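Local coordinates for integral membrane indolylacetylinositol arabinosyltransferase EmbC (PDB 7BVE), which probably transfers arabinose to build the arabinan of the mycobacterial cell wall, and is the target to which the drug ethambutol binds, at residues A[384-388]-A[424-428]; A[746-750]-A[850-854]; A[909-913]-A[1032-1036]. All coordinates share one frame; numbering follows the deposited sequence.

Contact 1: A[384-388]-A[424-428]; sequences PEPII and SGPTG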
ATOM      1  N   PRO A 384      -7.984   7.636  24.178  1.00 15.07           N
ATOM      2  CA  PRO A 384      -7.186   7.340  25.371  1.00 15.07           C
ATOM      3  C   PRO A 384      -5.711   7.696  25.272  1.00 15.07           C
ATOM      4  O   PRO A 384      -4.977   7.419  26.219  1.00 15.07           O
ATOM      5  CB  PRO A 384      -7.360   5.823  25.527  1.00 15.07           C
ATOM      6  CG  PRO A 384      -7.624   5.338  24.199  1.00 15.07           C
ATOM      7  CD  PRO A 384      -8.451   6.376  23.553  1.00 15.07           C
ATOM      8  N   GLU A 385      -5.257   8.312  24.188  1.00 15.07           N
ATOM      9  CA  GLU A 385      -3.850   8.609  23.929  1.00 15.07           C
ATOM     10  C   GLU A 385      -3.190   9.561  24.943  1.00 15.07           C
ATOM     11  O   GLU A 385      -2.058   9.274  25.358  1.00 15.07           O
ATOM     12  CB  GLU A 385      -3.714   9.155  22.503  1.00 15.07           C
ATOM     13  CG  GLU A 385      -4.329   8.284  21.437  1.00 15.07           C
ATOM     14  CD  GLU A 385      -3.574   7.015  21.228  1.00 15.07           C
ATOM     15  OE1 GLU A 385      -2.342   7.053  21.372  1.00 15.07           O
ATOM     16  OE2 GLU A 385      -4.201   5.983  20.922  1.00 15.07           O
ATOM     17  N   PRO A 386      -3.813  10.679  25.387  1.00 15.07           N
ATOM     18  CA  PRO A 386      -3.171  11.446  26.470  1.00 15.07           C
ATOM     19  C   PRO A 386      -3.110  10.731  27.807  1.00 15.07           C
ATOM     20  O   PRO A 386      -2.161  10.955  28.572  1.00 15.07           O
ATOM     21  CB  PRO A 386      -4.037  12.703  26.561  1.00 15.07           C
ATOM     22  CG  PRO A 386      -5.295  12.359  25.969  1.00 15.07           C
ATOM     23  CD  PRO A 386      -4.972  11.443  24.875  1.00 15.07           C
ATOM     24  N   ILE A 387      -4.095   9.881  28.104  1.00 15.07           N
ATOM     25  CA  ILE A 387      -4.089   9.100  29.339  1.00 15.07           C
ATOM     26  C   ILE A 387      -2.907   8.144  29.346  1.00 15.07           C
ATOM     27  O   ILE A 387      -2.184   8.025  30.339  1.00 15.07           O
ATOM     28  CB  ILE A 387      -5.420   8.340  29.509  1.00 15.07           C
ATOM     29  CG1 ILE A 387      -6.603   9.285  29.696  1.00 15.07           C
ATOM     30  CG2 ILE A 387      -5.367   7.402  30.685  1.00 15.07           C
ATOM     31  CD1 ILE A 387      -7.393   9.562  28.443  1.00 15.07           C
ATOM     32  N   ILE A 388      -2.661   7.497  28.210  1.00 15.07           N
ATOM     33  CA  ILE A 388      -1.574   6.533  28.105  1.00 15.07           C
ATOM     34  C   ILE A 388      -0.220   7.236  28.123  1.00 15.07           C
ATOM     35  O   ILE A 388       0.730   6.747  28.744  1.00 15.07           O
ATOM     36  CB  ILE A 388      -1.776   5.670  26.849  1.00 15.07           C
ATOM     37  CG1 ILE A 388      -3.080   4.895  26.966  1.00 15.07           C
ATOM     38  CG2 ILE A 388      -0.670   4.673  26.690  1.00 15.07           C
ATOM     39  CD1 ILE A 388      -3.527   4.274  25.685  1.00 15.07           C
ATOM     40  N   SER A 424      -6.823   1.233  29.339  1.00 15.07           N
ATOM     41  CA  SER A 424      -7.512   2.394  28.799  1.00 15.07           C
ATOM     42  C   SER A 424      -8.007   2.127  27.392  1.00 15.07           C
ATOM     43  O   SER A 424      -9.152   2.445  27.062  1.00 15.07           O
ATOM     44  CB  SER A 424      -6.584   3.607  28.800  1.00 15.07           C
ATOM     45  OG  SER A 424      -6.216   3.965  30.114  1.00 15.07           O
ATOM     46  N   GLY A 425      -7.155   1.551  26.560  1.00 15.07           N
ATOM     47  CA  GLY A 425      -7.517   1.129  25.236  1.00 15.07           C
ATOM     48  C   GLY A 425      -6.581   0.026  24.810  1.00 15.07           C
ATOM     49  O   GLY A 425      -5.649  -0.325  25.539  1.00 15.07           O
ATOM     50  N   PRO A 426      -6.800  -0.547  23.624  1.00 17.93           N
ATOM     51  CA  PRO A 426      -5.903  -1.612  23.148  1.00 17.93           C
ATOM     52  C   PRO A 426      -4.509  -1.127  22.809  1.00 17.93           C
ATOM     53  O   PRO A 426      -3.587  -1.946  22.732  1.00 17.93           O
ATOM     54  CB  PRO A 426      -6.623  -2.143  21.905  1.00 17.93           C
ATOM     55  CG  PRO A 426      -8.033  -1.737  22.081  1.00 17.93           C
ATOM     56  CD  PRO A 426      -7.989  -0.419  22.775  1.00 17.93           C
ATOM     57  N   THR A 427      -4.323   0.175  22.617  1.00 15.91           N
ATOM     58  CA  THR A 427      -3.015   0.773  22.404  1.00 15.91           C
ATOM     59  C   THR A 427      -2.245   0.975  23.697  1.00 15.91           C
ATOM     60  O   THR A 427      -1.089   1.400  23.649  1.00 15.91           O
ATOM     61  CB  THR A 427      -3.168   2.115  21.691  1.00 15.91           C
ATOM     62  OG1 THR A 427      -3.868   3.029  22.540  1.00 15.91           O
ATOM     63  CG2 THR A 427      -3.975   1.932  20.442  1.00 15.91           C
ATOM     64  N   GLY A 428      -2.843   0.663  24.844  1.00 15.07           N
ATOM     65  CA  GLY A 428      -2.182   0.778  26.125  1.00 15.07           C
ATOM     66  C   GLY A 428      -1.132  -0.265  26.402  1.00 15.07           C
ATOM     67  O   GLY A 428      -0.519  -0.234  27.470  1.00 15.07           O
TER
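Ile388 and Thr427 meet at about a right angle where the start of helix 385-405 packs on the loop that follows helix 409-422, inside the membrane domain of this GT-C glycosyltransferase. At its CB, Ile388 leaves the helix toward the loop; with CG1 anti to the carbonyl carbon (chi1 -62°), CG1 passes 4.2 Å from Ser424 CB. CD1 ends between the Thr427 hydroxyl and the Gly428 amide: it lies 3.4 Å from Thr427 OG1 and 3.8 Å from Gly428 N. A neighbouring apolar contact puts Pro384 CB 4.0 Å from Ser424 CB, while Ile387 CG2 touches Ser424 OG, a hydroxyl that also makes a weak hydrogen bond to Trp312. Ile388 N donates to Pro384 O in the first turn of the helix. The contact is buried and lies close to the drug site: the side chain of Pro384 is about 6 Å from bound ethambutol, and Arg383, which lines that pocket, forms a long, weak ion pair with Glu385. Although Glu385 leaves its backbone pointing away from the loop, the bend at chi2 (-70°) swings its carboxylate back. There the Thr427 hydroxyl, which also has Ile388 CD1 beside it, donates a weak hydrogen bond, OG1 to Glu385 OE2, 3.4 Å long.

Contact 2: A[746-750]-A[850-854]; sequences MLTPI and WYRLP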
ATOM      1  N   MET A 746     -41.831  28.463  -5.434  1.00 42.40           N
ATOM      2  CA  MET A 746     -41.792  28.423  -6.890  1.00 42.40           C
ATOM      3  C   MET A 746     -42.175  29.784  -7.453  1.00 42.40           C
ATOM      4  O   MET A 746     -43.147  30.396  -7.006  1.00 42.40           O
ATOM      5  CB  MET A 746     -42.738  27.350  -7.423  1.00 42.40           C
ATOM      6  CG  MET A 746     -42.303  25.924  -7.167  1.00 42.40           C
ATOM      7  SD  MET A 746     -40.856  25.466  -8.129  1.00 42.40           S
ATOM      8  CE  MET A 746     -40.475  23.865  -7.437  1.00 42.40           C
ATOM      9  N   LEU A 747     -41.411  30.253  -8.436  1.00 39.45           N
ATOM     10  CA  LEU A 747     -41.685  31.548  -9.037  1.00 39.45           C
ATOM     11  C   LEU A 747     -42.889  31.454  -9.970  1.00 39.45           C
ATOM     12  O   LEU A 747     -43.330  30.369 -10.356  1.00 39.45           O
ATOM     13  CB  LEU A 747     -40.459  32.057  -9.792  1.00 39.45           C
ATOM     14  CG  LEU A 747     -39.236  32.421  -8.950  1.00 39.45           C
ATOM     15  CD1 LEU A 747     -38.045  32.733  -9.825  1.00 39.45           C
ATOM     16  CD2 LEU A 747     -39.550  33.596  -8.056  1.00 39.45           C
ATOM     17  N   THR A 748     -43.428  32.614 -10.330  1.00 48.07           N
ATOM     18  CA  THR A 748     -44.567  32.597 -11.231  1.00 48.07           C
ATOM     19  C   THR A 748     -44.182  33.151 -12.604  1.00 48.07           C
ATOM     20  O   THR A 748     -43.341  34.049 -12.699  1.00 48.07           O
ATOM     21  CB  THR A 748     -45.749  33.388 -10.647  1.00 48.07           C
ATOM     22  OG1 THR A 748     -46.877  33.301 -11.523  1.00 48.07           O
ATOM     23  CG2 THR A 748     -45.402  34.853 -10.385  1.00 48.07           C
ATOM     24  N   PRO A 749     -44.719  32.595 -13.686  1.00 49.77           N
ATOM     25  CA  PRO A 749     -44.402  33.113 -15.017  1.00 49.77           C
ATOM     26  C   PRO A 749     -45.351  34.225 -15.438  1.00 49.77           C
ATOM     27  O   PRO A 749     -46.448  34.390 -14.900  1.00 49.77           O
ATOM     28  CB  PRO A 749     -44.570  31.882 -15.914  1.00 49.77           C
ATOM     29  CG  PRO A 749     -45.601  31.088 -15.226  1.00 49.77           C
ATOM     30  CD  PRO A 749     -45.390  31.286 -13.757  1.00 49.77           C
ATOM     31  N   ILE A 750     -44.903  34.992 -16.431  1.00 51.39           N
ATOM     32  CA  ILE A 750     -45.666  36.154 -16.873  1.00 51.39           C
ATOM     33  C   ILE A 750     -46.706  35.765 -17.924  1.00 51.39           C
ATOM     34  O   ILE A 750     -47.833  36.275 -17.906  1.00 51.39           O
ATOM     35  CB  ILE A 750     -44.707  37.241 -17.391  1.00 51.39           C
ATOM     36  CG1 ILE A 750     -43.674  37.586 -16.323  1.00 51.39           C
ATOM     37  CG2 ILE A 750     -45.456  38.506 -17.767  1.00 51.39           C
ATOM     38  CD1 ILE A 750     -44.277  38.113 -15.059  1.00 51.39           C
ATOM     39  N   TRP A 850     -40.501  34.175 -18.994  1.00 52.59           N
ATOM     40  CA  TRP A 850     -40.052  35.179 -18.041  1.00 52.59           C
ATOM     41  C   TRP A 850     -40.726  34.923 -16.702  1.00 52.59           C
ATOM     42  O   TRP A 850     -41.952  34.799 -16.638  1.00 52.59           O
ATOM     43  CB  TRP A 850     -40.358  36.587 -18.544  1.00 52.59           C
ATOM     44  CG  TRP A 850     -39.562  36.961 -19.745  1.00 52.59           C
ATOM     45  CD1 TRP A 850     -39.990  36.974 -21.034  1.00 52.59           C
ATOM     46  CD2 TRP A 850     -38.183  37.352 -19.776  1.00 52.59           C
ATOM     47  NE1 TRP A 850     -38.971  37.364 -21.867  1.00 52.59           N
ATOM     48  CE2 TRP A 850     -37.850  37.600 -21.116  1.00 52.59           C
ATOM     49  CE3 TRP A 850     -37.201  37.524 -18.798  1.00 52.59           C
ATOM     50  CZ2 TRP A 850     -36.580  38.007 -21.503  1.00 52.59           C
ATOM     51  CZ3 TRP A 850     -35.942  37.927 -19.186  1.00 52.59           C
ATOM     52  CH2 TRP A 850     -35.643  38.164 -20.524  1.00 52.59           C
ATOM     53  N   TYR A 851     -39.931  34.828 -15.642  1.00 44.45           N
ATOM     54  CA  TYR A 851     -40.435  34.586 -14.298  1.00 44.45           C
ATOM     55  C   TYR A 851     -40.305  35.845 -13.460  1.00 44.45           C
ATOM     56  O   TYR A 851     -39.240  36.461 -13.426  1.00 44.45           O
ATOM     57  CB  TYR A 851     -39.683  33.446 -13.621  1.00 44.45           C
ATOM     58  CG  TYR A 851     -39.953  32.095 -14.214  1.00 44.45           C
ATOM     59  CD1 TYR A 851     -41.148  31.441 -13.966  1.00 44.45           C
ATOM     60  CD2 TYR A 851     -39.002  31.457 -14.990  1.00 44.45           C
ATOM     61  CE1 TYR A 851     -41.399  30.202 -14.493  1.00 44.45           C
ATOM     62  CE2 TYR A 851     -39.245  30.213 -15.521  1.00 44.45           C
ATOM     63  CZ  TYR A 851     -40.444  29.593 -15.268  1.00 44.45           C
ATOM     64  OH  TYR A 851     -40.696  28.352 -15.792  1.00 44.45           O
ATOM     65  N   ARG A 852     -41.385  36.207 -12.777  1.00 48.78           N
ATOM     66  CA  ARG A 852     -41.394  37.379 -11.916  1.00 48.78           C
ATOM     67  C   ARG A 852     -40.531  37.144 -10.680  1.00 48.78           C
ATOM     68  O   ARG A 852     -40.579  36.081 -10.060  1.00 48.78           O
ATOM     69  CB  ARG A 852     -42.829  37.692 -11.497  1.00 48.78           C
ATOM     70  CG  ARG A 852     -43.001  38.920 -10.647  1.00 48.78           C
ATOM     71  CD  ARG A 852     -42.790  40.168 -11.446  1.00 48.78           C
ATOM     72  NE  ARG A 852     -43.848  40.381 -12.429  1.00 48.78           N
ATOM     73  CZ  ARG A 852     -43.788  41.266 -13.414  1.00 48.78           C
ATOM     74  NH1 ARG A 852     -44.795  41.394 -14.258  1.00 48.78           N
ATOM     75  NH2 ARG A 852     -42.712  42.023 -13.553  1.00 48.78           N
ATOM     76  N   LEU A 853     -39.724  38.157 -10.318  1.00 41.98           N
ATOM     77  CA  LEU A 853     -38.913  38.116  -9.107  1.00 41.98           C
ATOM     78  C   LEU A 853     -39.618  38.824  -7.953  1.00 41.98           C
ATOM     79  O   LEU A 853     -40.330  39.810  -8.167  1.00 41.98           O
ATOM     80  CB  LEU A 853     -37.536  38.756  -9.315  1.00 41.98           C
ATOM     81  CG  LEU A 853     -36.505  37.970 -10.106  1.00 41.98           C
ATOM     82  CD1 LEU A 853     -35.301  38.833 -10.349  1.00 41.98           C
ATOM     83  CD2 LEU A 853     -36.108  36.766  -9.310  1.00 41.98           C
ATOM     84  N   PRO A 854     -39.445  38.349  -6.724  1.00 50.59           N
ATOM     85  CA  PRO A 854     -40.165  38.917  -5.581  1.00 50.59           C
ATOM     86  C   PRO A 854     -39.523  40.211  -5.093  1.00 50.59           C
ATOM     87  O   PRO A 854     -38.573  40.729  -5.674  1.00 50.59           O
ATOM     88  CB  PRO A 854     -40.042  37.826  -4.514  1.00 50.59           C
ATOM     89  CG  PRO A 854     -39.651  36.601  -5.246  1.00 50.59           C
ATOM     90  CD  PRO A 854     -38.802  37.080  -6.361  1.00 50.59           C
TER
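Pro749 and Tyr851 lie directly across from each other as an antiparallel non-hydrogen-bonded pair, their CA atoms 4.3 Å apart. Two backbone hydrogen bonds flank them: Arg852 N to Thr748 O (2.9 Å, 156° at the hydrogen) and Ile750 N to Trp850 O (3.0 Å, 144°). Each of these carbonyl oxygens takes one N-H bond and, beside it, a weaker CA-H...O contact, Thr748 O from Tyr851 CA and Trp850 O from Pro749 CA. Thr748 O also comes to the edge of the Tyr851 ring, near its plane.

Apolar contacts line the face that carries Pro749 and Tyr851. Pro749 CB rests 3.9 Å from Tyr851 CE1. Leu747 lays its CB against Tyr851 CB, 4.1 Å away, and carries CD2 on to Pro854 CD at 3.9 Å, where the two side chains meet at about a right angle. Pro943 touches both Leu747 and Tyr851 and extends this patch.

On the other face, Thr748 CG2 runs alongside Arg852 CB. The Arg852 chain is bent at chi2 and chi3 (72° for chi2), which curls the guanidinium over Ile750: CD1 of Ile750 covers one of its faces, 3.4 Å from Arg852 NH1. NH2 keeps a long, weak ion pair with Asp883.

The short, weakly bonded strand 748-749 thus pairs with 851-852, which pairs in turn with 922-928; such antiparallel pairing is consistent with the beta-rich, galactose-binding-like clan to which this C-terminal domain family belongs.

Contact 3: A[909-913]-A[1032-1036]; sequences LRAPL and DWYRD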
ATOM      1  N   LEU A 909     -28.963  23.072  -8.218  1.00 18.05           N
ATOM      2  CA  LEU A 909     -28.083  24.098  -8.752  1.00 18.05           C
ATOM      3  C   LEU A 909     -28.461  25.414  -8.097  1.00 18.05           C
ATOM      4  O   LEU A 909     -29.644  25.746  -8.015  1.00 18.05           O
ATOM      5  CB  LEU A 909     -28.228  24.212 -10.268  1.00 18.05           C
ATOM      6  CG  LEU A 909     -27.961  23.012 -11.167  1.00 18.05           C
ATOM      7  CD1 LEU A 909     -28.265  23.397 -12.592  1.00 18.05           C
ATOM      8  CD2 LEU A 909     -26.550  22.547 -11.042  1.00 18.05           C
ATOM      9  N   ARG A 910     -27.468  26.164  -7.640  1.00 15.07           N
ATOM     10  CA  ARG A 910     -27.718  27.304  -6.776  1.00 15.07           C
ATOM     11  C   ARG A 910     -26.885  28.509  -7.193  1.00 15.07           C
ATOM     12  O   ARG A 910     -25.786  28.378  -7.739  1.00 15.07           O
ATOM     13  CB  ARG A 910     -27.430  26.921  -5.336  1.00 15.07           C
ATOM     14  CG  ARG A 910     -26.005  26.533  -5.117  1.00 15.07           C
ATOM     15  CD  ARG A 910     -25.760  26.137  -3.715  1.00 15.07           C
ATOM     16  NE  ARG A 910     -26.361  24.843  -3.409  1.00 15.07           N
ATOM     17  CZ  ARG A 910     -25.735  23.694  -3.611  1.00 15.07           C
ATOM     18  NH1 ARG A 910     -24.518  23.688  -4.119  1.00 15.07           N
ATOM     19  NH2 ARG A 910     -26.330  22.564  -3.301  1.00 15.07           N
ATOM     20  N   ALA A 911     -27.430  29.695  -6.935  1.00 15.07           N
ATOM     21  CA  ALA A 911     -26.791  30.936  -7.257  1.00 15.07           C
ATOM     22  C   ALA A 911     -27.381  31.958  -6.302  1.00 15.07           C
ATOM     23  O   ALA A 911     -28.609  31.986  -6.142  1.00 15.07           O
ATOM     24  CB  ALA A 911     -27.030  31.368  -8.700  1.00 15.07           C
ATOM     25  N   PRO A 912     -26.562  32.780  -5.652  1.00 15.07           N
ATOM     26  CA  PRO A 912     -27.105  33.788  -4.742  1.00 15.07           C
ATOM     27  C   PRO A 912     -27.810  34.898  -5.496  1.00 15.07           C
ATOM     28  O   PRO A 912     -27.537  35.157  -6.666  1.00 15.07           O
ATOM     29  CB  PRO A 912     -25.863  34.321  -4.027  1.00 15.07           C
ATOM     30  CG  PRO A 912     -24.848  33.269  -4.198  1.00 15.07           C
ATOM     31  CD  PRO A 912     -25.101  32.677  -5.532  1.00 15.07           C
ATOM     32  N   LEU A 913     -28.731  35.564  -4.804  1.00 18.66           N
ATOM     33  CA  LEU A 913     -29.389  36.716  -5.401  1.00 18.66           C
ATOM     34  C   LEU A 913     -28.546  37.979  -5.302  1.00 18.66           C
ATOM     35  O   LEU A 913     -28.943  39.015  -5.842  1.00 18.66           O
ATOM     36  CB  LEU A 913     -30.747  36.962  -4.752  1.00 18.66           C
ATOM     37  CG  LEU A 913     -31.832  35.915  -4.942  1.00 18.66           C
ATOM     38  CD1 LEU A 913     -33.082  36.375  -4.243  1.00 18.66           C
ATOM     39  CD2 LEU A 913     -32.091  35.691  -6.400  1.00 18.66           C
ATOM     40  N   ASP A1032     -21.271  29.690   2.757  1.00 15.42           N
ATOM     41  CA  ASP A1032     -20.252  29.075   1.907  1.00 15.42           C
ATOM     42  C   ASP A1032     -21.064  28.097   1.108  1.00 15.42           C
ATOM     43  O   ASP A1032     -20.854  26.959   1.221  1.00 15.42           O
ATOM     44  CB  ASP A1032     -19.305  28.334   2.825  1.00 15.42           C
ATOM     45  CG  ASP A1032     -18.352  27.470   2.063  1.00 15.42           C
ATOM     46  OD1 ASP A1032     -18.007  27.871   0.964  1.00 15.42           O
ATOM     47  OD2 ASP A1032     -17.976  26.413   2.577  1.00 15.42           O
ATOM     48  N   TRP A1033     -21.913  28.633   0.264  1.00 15.07           N
ATOM     49  CA  TRP A1033     -22.988  27.947  -0.448  1.00 15.07           C
ATOM     50  C   TRP A1033     -22.560  26.780  -1.330  1.00 15.07           C
ATOM     51  O   TRP A1033     -23.327  25.833  -1.503  1.00 15.07           O
ATOM     52  CB  TRP A1033     -23.750  28.926  -1.335  1.00 15.07           C
ATOM     53  CG  TRP A1033     -24.352  30.110  -0.677  1.00 15.07           C
ATOM     54  CD1 TRP A1033     -23.975  31.400  -0.838  1.00 15.07           C
ATOM     55  CD2 TRP A1033     -25.434  30.128   0.265  1.00 15.07           C
ATOM     56  NE1 TRP A1033     -24.768  32.225  -0.091  1.00 15.07           N
ATOM     57  CE2 TRP A1033     -25.666  31.460   0.605  1.00 15.07           C
ATOM     58  CE3 TRP A1033     -26.237  29.136   0.831  1.00 15.07           C
ATOM     59  CZ2 TRP A1033     -26.658  31.831   1.492  1.00 15.07           C
ATOM     60  CZ3 TRP A1033     -27.230  29.508   1.701  1.00 15.07           C
ATOM     61  CH2 TRP A1033     -27.424  30.836   2.039  1.00 15.07           C
ATOM     62  N   TYR A1034     -21.350  26.826  -1.885  1.00 17.03           N
ATOM     63  CA  TYR A1034     -20.879  25.798  -2.802  1.00 17.03           C
ATOM     64  C   TYR A1034     -20.013  24.750  -2.128  1.00 17.03           C
ATOM     65  O   TYR A1034     -19.125  24.192  -2.776  1.00 17.03           O
ATOM     66  CB  TYR A1034     -20.101  26.428  -3.954  1.00 17.03           C
ATOM     67  CG  TYR A1034     -20.899  27.420  -4.748  1.00 17.03           C
ATOM     68  CD1 TYR A1034     -21.901  27.006  -5.604  1.00 17.03           C
ATOM     69  CD2 TYR A1034     -20.631  28.774  -4.659  1.00 17.03           C
ATOM     70  CE1 TYR A1034     -22.629  27.916  -6.325  1.00 17.03           C
ATOM     71  CE2 TYR A1034     -21.352  29.688  -5.381  1.00 17.03           C
ATOM     72  CZ  TYR A1034     -22.347  29.255  -6.212  1.00 17.03           C
ATOM     73  OH  TYR A1034     -23.066  30.173  -6.929  1.00 17.03           O
ATOM     74  N   ARG A1035     -20.246  24.464  -0.853  1.00 15.07           N
ATOM     75  CA  ARG A1035     -19.467  23.473  -0.128  1.00 15.07           C
ATOM     76  C   ARG A1035     -20.350  22.294   0.261  1.00 15.07           C
ATOM     77  O   ARG A1035     -21.510  22.473   0.644  1.00 15.07           O
ATOM     78  CB  ARG A1035     -18.821  24.088   1.117  1.00 15.07           C
ATOM     79  CG  ARG A1035     -17.885  23.144   1.836  1.00 15.07           C
ATOM     80  CD  ARG A1035     -17.170  23.785   2.977  1.00 15.07           C
ATOM     81  NE  ARG A1035     -16.150  24.729   2.544  1.00 15.07           N
ATOM     82  CZ  ARG A1035     -14.918  24.377   2.196  1.00 15.07           C
ATOM     83  NH1 ARG A1035     -14.047  25.303   1.827  1.00 15.07           N
ATOM     84  NH2 ARG A1035     -14.558  23.104   2.215  1.00 15.07           N
ATOM     85  N   ASP A1036     -19.796  21.089   0.138  1.00 18.08           N
ATOM     86  CA  ASP A1036     -20.449  19.847   0.538  1.00 18.08           C
ATOM     87  C   ASP A1036     -20.124  19.594   2.006  1.00 18.08           C
ATOM     88  O   ASP A1036     -19.072  19.055   2.342  1.00 18.08           O
ATOM     89  CB  ASP A1036     -19.966  18.699  -0.338  1.00 18.08           C
ATOM     90  CG  ASP A1036     -20.829  17.465  -0.220  1.00 18.08           C
ATOM     91  OD1 ASP A1036     -21.842  17.497   0.508  1.00 18.08           O
ATOM     92  OD2 ASP A1036     -20.490  16.452  -0.860  1.00 18.08           O
TER
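Arg910 and Pro912 of strand 907-912 receive Trp1033 and Tyr1034, the two central residues of a type I beta turn in the loop joining antiparallel strands 1020-1029 and 1039-1045. The contact thus fastens that hairpin loop, from one sheet of the C-terminal domain, onto a strand of another, where 907-912 runs between 862-867 and 895-899.

The closer packing surrounds Arg910, a buried residue. Its CG stands between the backbone N and the carbonyl carbon (chi1 62°), directing the extended first half of the chain at the turn. There CG lies 3.8 Å from Tyr1034 CE1, and CD comes 3.3 Å from Trp1033 O. The bend at chi3 then turns the guanidinium past the same oxygen, which NH1 approaches obliquely at 3.6 Å, a contact only and not a hydrogen bond. Arginine and tyrosine slide past each other in opposite directions, with guanidinium and ring planes 64° apart, so they do not stack flat. Trp1033 adds the apolar part: its CD1 meets Pro912 CG at 3.9 Å, and its side chain also reaches Pro861 and Leu862. Tyr1028 backs both Arg910 and Trp1033.

Toward solvent the grip is looser. Tyr1034 is an exposed residue, and its ring reaches the strand mainly by its outer end. Within the turn, Arg1035 N makes only a weak bond to Asp1032 O. Arg1035, whose side chain leaves the backbone away from the strand, makes a cation-pi contact with Phe632. At the tyrosine tip, OH lies 3.5 Å from Pro912 CD and donates a weak hydrogen bond to Arg910 O, which lies at the ring edge, 3.4 Å from OH.

Contact 1 is the buried one, set among membrane helices near the ethambutol site, whereas contacts 2 and 3 belong to the C-terminal domain, contact 2 at the surface and contact 3 partly buried. Contacts 2 and 3 reach the same sheet, with centres about 21 Å apart; contact 1 lies about 42 Å from contact 3 and 61 Å from contact 2, centre to centre. Chemistry follows place: 746-750 with 850-854 is strand pairing through backbone bonds and buries the most surface, 449 Å², while the other two join a helix start or a strand to a loop, relying on side chains laid against other side chains and backbone, with one weak hydroxyl bond each.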